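Local structure of fucolectin-related protein (2WMF) at residues A[405-408]-A[409-413]; A[130-133]-A[134-137]; A[383-386]-A[387-390]. The protein probably hydrolyses blood-group carbohydrate antigens of the host, as the catalytic module of a family 98 glycoside hydrolase from Streptococcus pneumoniae. One frame throughout, in Å; residues are numbered along the deposited sequence.

From the N terminus the chain first builds a closed barrel of eight parallel strands, and contact 2 (130-133 with 134-137) lies on the helix that leads from barrel strand 115-121 to strand 143-149. Contacts 3 (383-386 with 387-390) and 1 (405-408 with 409-413) follow in the family 98 C-terminal domain, on two helices that both pack on strands 337-340 and 394-396. Each contact joins residues one helical turn apart, and the three come in series, with no nesting or crossing. The centres of contacts 1 and 3 lie about 21 Å apart, whereas contact 2 is about 51 Å from contact 1 and 38 Å from contact 3, centre to centre.

Contact 1. Residues A[405-408]-A[409-413]; sequences SKVN and YLNSL
Val407 and Asn411, one helical turn apart, meet through both backbone and side chain in the short helix 406-413. Among the backbone bonds, Asn411 N donates to Val407 O at 2.8 Å, while Tyr409 N reaches Ser405 O and Leu410 N reaches Lys406 O in the same i to i+4 pattern. The last bond of the series, Ser412 N to Asn408 O, is weak, with an N-H...O angle of 130°. Here Tyr409 O takes over: it accepts Ser412 N at 2.9 Å and also Ser412 OG at 2.7 Å, the hydroxyl lying in the carbonyl plane on a lone pair. A serine suits this place because its short side chain can fold back onto the preceding turn.

Side-chain packing is slight: the CG1 methyl of Val407, anti to its own backbone N (chi1 172°), lies alongside the Asn411 amide, 3.6 Å from ND2. An asparagine amide offers both an acceptor and a donor, and a bridging water uses one of each, donating to Asn408 OD1 at 2.8 Å and accepting from Asn411 ND2 at 3.1 Å. Asn411 OD1 is hydrogen-bonded to Tyr371 OH, which fixes the other end of that amide.

Leu410, buried, packs on Leu396 of strand 394-396 and Ala337 of strand 337-340; Tyr409 lies against Lys394 and Leu396, and Lys406 NZ bonds to the carbonyls of Phe352 and Gln354.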
loop_
_atom_site.group_PDB
_atom_site.type_symbol
_atom_site.label_atom_id
_atom_site.label_comp_id
_atom_site.label_asym_id
_atom_site.label_seq_id
_atom_site.Cartn_x
_atom_site.Cartn_y
_atom_site.Cartn_z
ATOM N N SER A 405 19.414 14.502 21.374
ATOM C CA SER A 405 18.249 15.336 21.106
ATOM C C SER A 405 17.798 15.128 19.647
ATOM O O SER A 405 17.884 15.990 18.777
ATOM C CB SER A 405 18.542 16.789 21.395
ATOM O OG SER A 405 19.543 17.226 20.513
ATOM N N LYS A 406 17.270 13.945 19.451
ATOM C CA LYS A 406 16.909 13.431 18.141
ATOM C C LYS A 406 15.965 14.382 17.380
ATOM O O LYS A 406 16.201 14.723 16.206
ATOM C CB LYS A 406 16.232 12.077 18.358
ATOM C CG LYS A 406 15.573 11.487 17.147
ATOM C CD LYS A 406 14.803 10.222 17.485
ATOM C CE LYS A 406 13.496 10.571 18.232
ATOM N NZ LYS A 406 12.740 9.391 18.735
ATOM N N VAL A 407 14.878 14.787 18.035
ATOM C CA VAL A 407 13.869 15.597 17.352
ATOM C C VAL A 407 14.407 16.984 17.002
ATOM O O VAL A 407 14.236 17.478 15.876
ATOM C CB VAL A 407 12.539 15.670 18.170
ATOM C CG1 VAL A 407 11.576 16.679 17.553
ATOM C CG2 VAL A 407 11.920 14.289 18.264
ATOM N N ASN A 408 15.068 17.634 17.960
ATOM C CA ASN A 408 15.652 18.945 17.681
ATOM C C ASN A 408 16.664 18.862 16.524
ATOM O O ASN A 408 16.716 19.739 15.662
ATOM C CB ASN A 408 16.320 19.508 18.939
ATOM C CG ASN A 408 15.304 19.979 19.982
ATOM O OD1 ASN A 408 14.114 20.172 19.681
ATOM N ND2 ASN A 408 15.769 20.154 21.222
ATOM N N TYR A 409 17.483 17.810 16.517
ATOM C CA TYR A 409 18.485 17.673 15.461
ATOM C C TYR A 409 17.847 17.480 14.087
ATOM O O TYR A 409 18.159 18.180 13.130
ATOM C CB TYR A 409 19.466 16.536 15.739
ATOM C CG TYR A 409 20.480 16.465 14.630
ATOM C CD1 TYR A 409 21.401 17.491 14.452
ATOM C CD2 TYR A 409 20.461 15.424 13.706
ATOM C CE1 TYR A 409 22.295 17.472 13.432
ATOM C CE2 TYR A 409 21.359 15.372 12.661
ATOM C CZ TYR A 409 22.287 16.400 12.516
ATOM O OH TYR A 409 23.158 16.362 11.440
ATOM N N LEU A 410 16.937 16.529 13.973
ATOM C CA LEU A 410 16.263 16.328 12.679
ATOM C C LEU A 410 15.478 17.575 12.274
ATOM O O LEU A 410 15.442 17.928 11.098
ATOM C CB LEU A 410 15.396 15.072 12.733
ATOM C CG LEU A 410 16.271 13.790 12.617
ATOM C CD1 LEU A 410 15.507 12.526 13.026
ATOM C CD2 LEU A 410 16.887 13.675 11.194
ATOM N N ASN A 411 14.859 18.278 13.223
ATOM C CA ASN A 411 14.207 19.525 12.908
ATOM C C ASN A 411 15.130 20.610 12.365
ATOM O O ASN A 411 14.671 21.534 11.698
ATOM C CB ASN A 411 13.450 20.043 14.133
ATOM C CG ASN A 411 12.174 19.235 14.382
ATOM O OD1 ASN A 411 11.854 18.327 13.597
ATOM N ND2 ASN A 411 11.436 19.567 15.438
ATOM N N SER A 412 16.420 20.518 12.707
ATOM C CA SER A 412 17.400 21.467 12.173
ATOM C C SER A 412 17.726 21.210 10.686
ATOM O O SER A 412 18.287 22.075 10.015
ATOM C CB SER A 412 18.688 21.491 13.015
ATOM O OG SER A 412 19.554 20.415 12.741
ATOM N N LEU A 413 17.390 20.007 10.222
ATOM C CA LEU A 413 17.603 19.587 8.849
ATOM C C LEU A 413 16.357 19.632 7.962
ATOM O O LEU A 413 16.457 19.921 6.773
ATOM C CB LEU A 413 18.218 18.173 8.804
ATOM C CG LEU A 413 19.488 17.895 9.576
ATOM C CD1 LEU A 413 19.850 16.419 9.422
ATOM C CD2 LEU A 413 20.628 18.790 9.072
HETATM O O HOH W 1 12.786 21.342 17.529
#

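Contact 2. Residues A[130-133]-A[134-137]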
loop_
_atom_site.group_PDB
_atom_site.type_symbol
_atom_site.label_atom_id
_atom_site.label_comp_id
_atom_site.label_asym_id
_atom_site.label_seq_id
_atom_site.Cartn_x
_atom_site.Cartn_y
_atom_site.Cartn_z
ATOM N N PRO A 130 13.296 -24.792 -9.174
ATOM C CA PRO A 130 13.581 -23.725 -10.150
ATOM C C PRO A 130 13.515 -24.173 -11.620
ATOM O O PRO A 130 13.077 -23.414 -12.485
ATOM C CB PRO A 130 15.005 -23.274 -9.778
ATOM C CG PRO A 130 15.154 -23.619 -8.333
ATOM C CD PRO A 130 14.336 -24.870 -8.129
ATOM N N GLU A 131 13.961 -25.394 -11.892
ATOM C CA GLU A 131 13.852 -25.960 -13.241
ATOM C C GLU A 131 12.382 -26.014 -13.758
ATOM O O GLU A 131 12.114 -25.746 -14.950
ATOM C CB GLU A 131 14.481 -27.348 -13.205
ATOM C CG GLU A 131 15.997 -27.378 -12.855
ATOM C CD GLU A 131 16.393 -27.165 -11.358
ATOM O OE1 GLU A 131 15.543 -27.224 -10.424
ATOM O OE2 GLU A 131 17.624 -26.927 -11.131
ATOM N N TRP A 132 11.435 -26.357 -12.876
ATOM C CA TRP A 132 10.017 -26.364 -13.215
ATOM C C TRP A 132 9.514 -24.961 -13.534
ATOM O O TRP A 132 8.789 -24.744 -14.504
ATOM C CB TRP A 132 9.171 -26.995 -12.098
ATOM C CG TRP A 132 7.687 -26.993 -12.341
ATOM C CD1 TRP A 132 6.939 -27.975 -12.929
ATOM C CD2 TRP A 132 6.761 -25.940 -12.009
ATOM N NE1 TRP A 132 5.620 -27.612 -12.962
ATOM C CE2 TRP A 132 5.476 -26.363 -12.425
ATOM C CE3 TRP A 132 6.895 -24.685 -11.393
ATOM C CZ2 TRP A 132 4.341 -25.572 -12.271
ATOM C CZ3 TRP A 132 5.781 -23.910 -11.249
ATOM C CH2 TRP A 132 4.515 -24.351 -11.656
ATOM N N LEU A 133 9.906 -23.990 -12.735
ATOM C CA LEU A 133 9.510 -22.609 -13.011
ATOM C C LEU A 133 10.074 -22.119 -14.367
ATOM O O LEU A 133 9.371 -21.452 -15.149
ATOM C CB LEU A 133 9.990 -21.690 -11.892
ATOM C CG LEU A 133 9.664 -20.209 -12.033
ATOM C CD1 LEU A 133 8.161 -20.002 -12.091
ATOM C CD2 LEU A 133 10.329 -19.371 -10.904
ATOM N N ASP A 134 11.351 -22.441 -14.609
ATOM C CA ASP A 134 12.045 -22.112 -15.874
ATOM C C ASP A 134 11.194 -22.622 -17.074
ATOM O O ASP A 134 10.905 -21.873 -18.011
ATOM C CB ASP A 134 13.451 -22.718 -15.841
ATOM C CG ASP A 134 14.310 -22.346 -17.047
ATOM O OD1 ASP A 134 13.876 -22.603 -18.185
ATOM O OD2 ASP A 134 15.384 -21.761 -16.824
ATOM N N GLU A 135 10.730 -23.870 -16.979
ATOM C CA GLU A 135 9.860 -24.491 -17.993
ATOM C C GLU A 135 8.572 -23.718 -18.173
ATOM O O GLU A 135 8.113 -23.521 -19.288
ATOM C CB GLU A 135 9.548 -25.950 -17.613
ATOM C CG GLU A 135 10.755 -26.846 -17.748
ATOM C CD GLU A 135 10.544 -28.242 -17.132
ATOM O OE1 GLU A 135 9.489 -28.498 -16.486
ATOM O OE2 GLU A 135 11.470 -29.089 -17.286
ATOM N N GLN A 136 7.979 -23.265 -17.070
ATOM C CA GLN A 136 6.751 -22.520 -17.172
ATOM C C GLN A 136 6.957 -21.158 -17.859
ATOM O O GLN A 136 6.123 -20.766 -18.670
ATOM C CB GLN A 136 6.029 -22.375 -15.818
ATOM C CG GLN A 136 5.835 -23.661 -15.012
ATOM C CD GLN A 136 5.500 -24.884 -15.883
ATOM O OE1 GLN A 136 4.541 -24.857 -16.684
ATOM N NE2 GLN A 136 6.306 -25.940 -15.760
ATOM N N PHE A 137 8.065 -20.469 -17.566
ATOM C CA PHE A 137 8.374 -19.210 -18.261
ATOM C C PHE A 137 8.549 -19.439 -19.776
ATOM O O PHE A 137 8.135 -18.618 -20.574
ATOM C CB PHE A 137 9.644 -18.564 -17.712
ATOM C CG PHE A 137 9.476 -17.812 -16.415
ATOM C CD1 PHE A 137 8.512 -16.825 -16.292
ATOM C CD2 PHE A 137 10.360 -18.031 -15.354
ATOM C CE1 PHE A 137 8.371 -16.081 -15.089
ATOM C CE2 PHE A 137 10.234 -17.289 -14.172
ATOM C CZ PHE A 137 9.228 -16.305 -14.051
#
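Trp132 and Gln136 face each other across one turn of helix 130-139, whose backbone runs in regular i to i+4 bonds from Asp134 N to Pro130 O through Phe137 N to Leu133 O, the latter 2.9 Å long. The helix is the crossover of a beta-alpha-beta unit, joining strands 115-121 and 143-149 of the eight-stranded parallel barrel. Proline fits the first turn, where its missing N-H costs no helical bond.

On one flank Leu133 and Phe137 form the apolar pair: Leu133 CG meets Phe137 CE2 at 3.7 Å. Both suit the inward side, since Leu133 packs on Leu143 and Val146 of strand 143-149 and on Tyr166 of helix 159-172, while the Phe137 ring meets that of Tyr173. Asp134, partly exposed, turns to polar partners: OD2 forms a salt bridge with Lys172 NZ, and OD1 is hydrogen-bonded to Tyr173 OH and Gln138 NE2.

The indole of Trp132 stands anti to its backbone N (chi1 178°) and offers a face to Gln136, whose chain bends at chi2 (-38°) to lie over it. Gln136 CG makes a CH-pi contact, 3.5 Å from the centroid of the six-membered ring and almost on its normal. The amide lies 28° from the ring plane, with NE2 above the face near the rim. A glutamine is long and flexible enough to cover the ring and still return to the backbone: NE2 donates to Trp132 O at 3.0 Å, reaching that oxygen from the face of the carbonyl plane opposite to that used by Gln136 N, which is 3.1 Å from Trp132 O.

Contact 3. Residues A[383-386]-A[387-390]; sequences KEKI and SSIF
Ile386 and Phe390 form the buried side of this short helix, with Ile386 CG2 4.0 Å from Phe390 CD2. The methyl stands anti to the backbone N of Ile386, with the chain of CG1 and CD1 leading off along the other branch. The carbonyl of Ile386 adds to the pairing: Phe390 N donates to its oxygen at 2.8 Å, and the same oxygen sits at the edge of the phenyl ring, near its plane, 3.7 Å from CD2. One face of the ring is met by CG2 of the neighbouring Ile389, 3.5 Å above the plane and toward the rim.

A second apolar touch lies farther round the helix, where CG of Lys385 meets CD1 of Ile389 at 4.0 Å. The aliphatic part of a lysine serves here; beyond it the chain bends at chi2 (54°) and brings Lys385 NZ to 4.2 Å from Ser388 OG.

These side chains are set by the i to i+4 bonds of helix 383-389, such as Ile389 N to Lys385 O at 2.9 Å. Phe390 ends the run: it is the first residue to leave helical backbone angles, yet its N-H still closes the last turn.

Beyond the helix, Ile386 and Phe390 together rest on Val338 of strand 337-340 and Ile377 of strand 376-377. Ile386 also touches Trp340 and Ile395, a setting that suits a branched aliphatic residue, and the exposed Ser387 touches Ile395 of strand 394-396 as well.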
loop_
_atom_site.group_PDB
_atom_site.type_symbol
_atom_site.label_atom_id
_atom_site.label_comp_id
_atom_site.label_asym_id
_atom_site.label_seq_id
_atom_site.Cartn_x
_atom_site.Cartn_y
_atom_site.Cartn_z
ATOM N N LYS A 383 29.587 2.744 4.299
ATOM C CA LYS A 383 29.349 4.154 4.525
ATOM C C LYS A 383 29.773 4.998 3.323
ATOM O O LYS A 383 29.089 5.956 2.965
ATOM C CB LYS A 383 30.036 4.631 5.796
ATOM C CG LYS A 383 29.355 5.871 6.433
ATOM C CD LYS A 383 29.928 6.178 7.823
ATOM C CE LYS A 383 29.271 7.402 8.496
ATOM N NZ LYS A 383 29.631 7.456 9.990
ATOM N N GLU A 384 30.879 4.615 2.681
ATOM C CA GLU A 384 31.355 5.310 1.482
ATOM C C GLU A 384 30.307 5.293 0.381
ATOM O O GLU A 384 30.123 6.286 -0.348
ATOM C CB GLU A 384 32.627 4.654 0.940
ATOM C CG GLU A 384 33.884 5.451 1.152
ATOM C CD GLU A 384 34.524 5.344 2.550
ATOM O OE1 GLU A 384 35.314 6.277 2.891
ATOM O OE2 GLU A 384 34.295 4.348 3.294
ATOM N N LYS A 385 29.614 4.162 0.256
ATOM C CA LYS A 385 28.527 4.026 -0.719
ATOM C C LYS A 385 27.342 4.956 -0.395
ATOM O O LYS A 385 26.752 5.593 -1.282
ATOM C CB LYS A 385 28.060 2.576 -0.807
ATOM C CG LYS A 385 27.080 2.292 -1.948
ATOM C CD LYS A 385 27.627 2.755 -3.312
ATOM C CE LYS A 385 26.734 2.371 -4.464
ATOM N NZ LYS A 385 27.058 3.305 -5.646
ATOM N N ILE A 386 27.021 5.070 0.889
ATOM C CA ILE A 386 25.958 5.994 1.309
ATOM C C ILE A 386 26.289 7.429 0.913
ATOM O O ILE A 386 25.436 8.172 0.401
ATOM C CB ILE A 386 25.678 5.887 2.827
ATOM C CG1 ILE A 386 25.245 4.463 3.171
ATOM C CG2 ILE A 386 24.618 6.928 3.260
ATOM C CD1 ILE A 386 25.061 4.202 4.698
ATOM N N SER A 387 27.540 7.813 1.175
ATOM C CA SER A 387 28.032 9.149 0.877
ATOM C C SER A 387 27.926 9.395 -0.627
ATOM O O SER A 387 27.601 10.489 -1.068
ATOM C CB SER A 387 29.489 9.294 1.347
ATOM O OG SER A 387 29.618 9.209 2.758
ATOM N N SER A 388 28.166 8.352 -1.408
ATOM C CA SER A 388 28.036 8.396 -2.855
ATOM C C SER A 388 26.605 8.568 -3.348
ATOM O O SER A 388 26.337 9.340 -4.278
ATOM C CB SER A 388 28.625 7.114 -3.458
ATOM O OG SER A 388 28.567 7.172 -4.848
ATOM N N ILE A 389 25.669 7.865 -2.703
ATOM C CA ILE A 389 24.261 7.918 -3.101
ATOM C C ILE A 389 23.598 9.236 -2.606
ATOM O O ILE A 389 22.820 9.837 -3.332
ATOM C CB ILE A 389 23.485 6.722 -2.519
ATOM C CG1 ILE A 389 23.978 5.393 -3.116
ATOM C CG2 ILE A 389 21.993 6.844 -2.799
ATOM C CD1 ILE A 389 23.597 4.144 -2.281
ATOM N N PHE A 390 23.941 9.652 -1.380
ATOM C CA PHE A 390 23.290 10.773 -0.674
ATOM C C PHE A 390 24.406 11.780 -0.237
ATOM O O PHE A 390 24.644 12.019 0.955
ATOM C CB PHE A 390 22.554 10.331 0.594
ATOM C CG PHE A 390 21.492 9.270 0.406
ATOM C CD1 PHE A 390 20.168 9.643 0.170
ATOM C CD2 PHE A 390 21.788 7.911 0.612
ATOM C CE1 PHE A 390 19.139 8.637 0.080
ATOM C CE2 PHE A 390 20.767 6.929 0.540
ATOM C CZ PHE A 390 19.472 7.314 0.259
#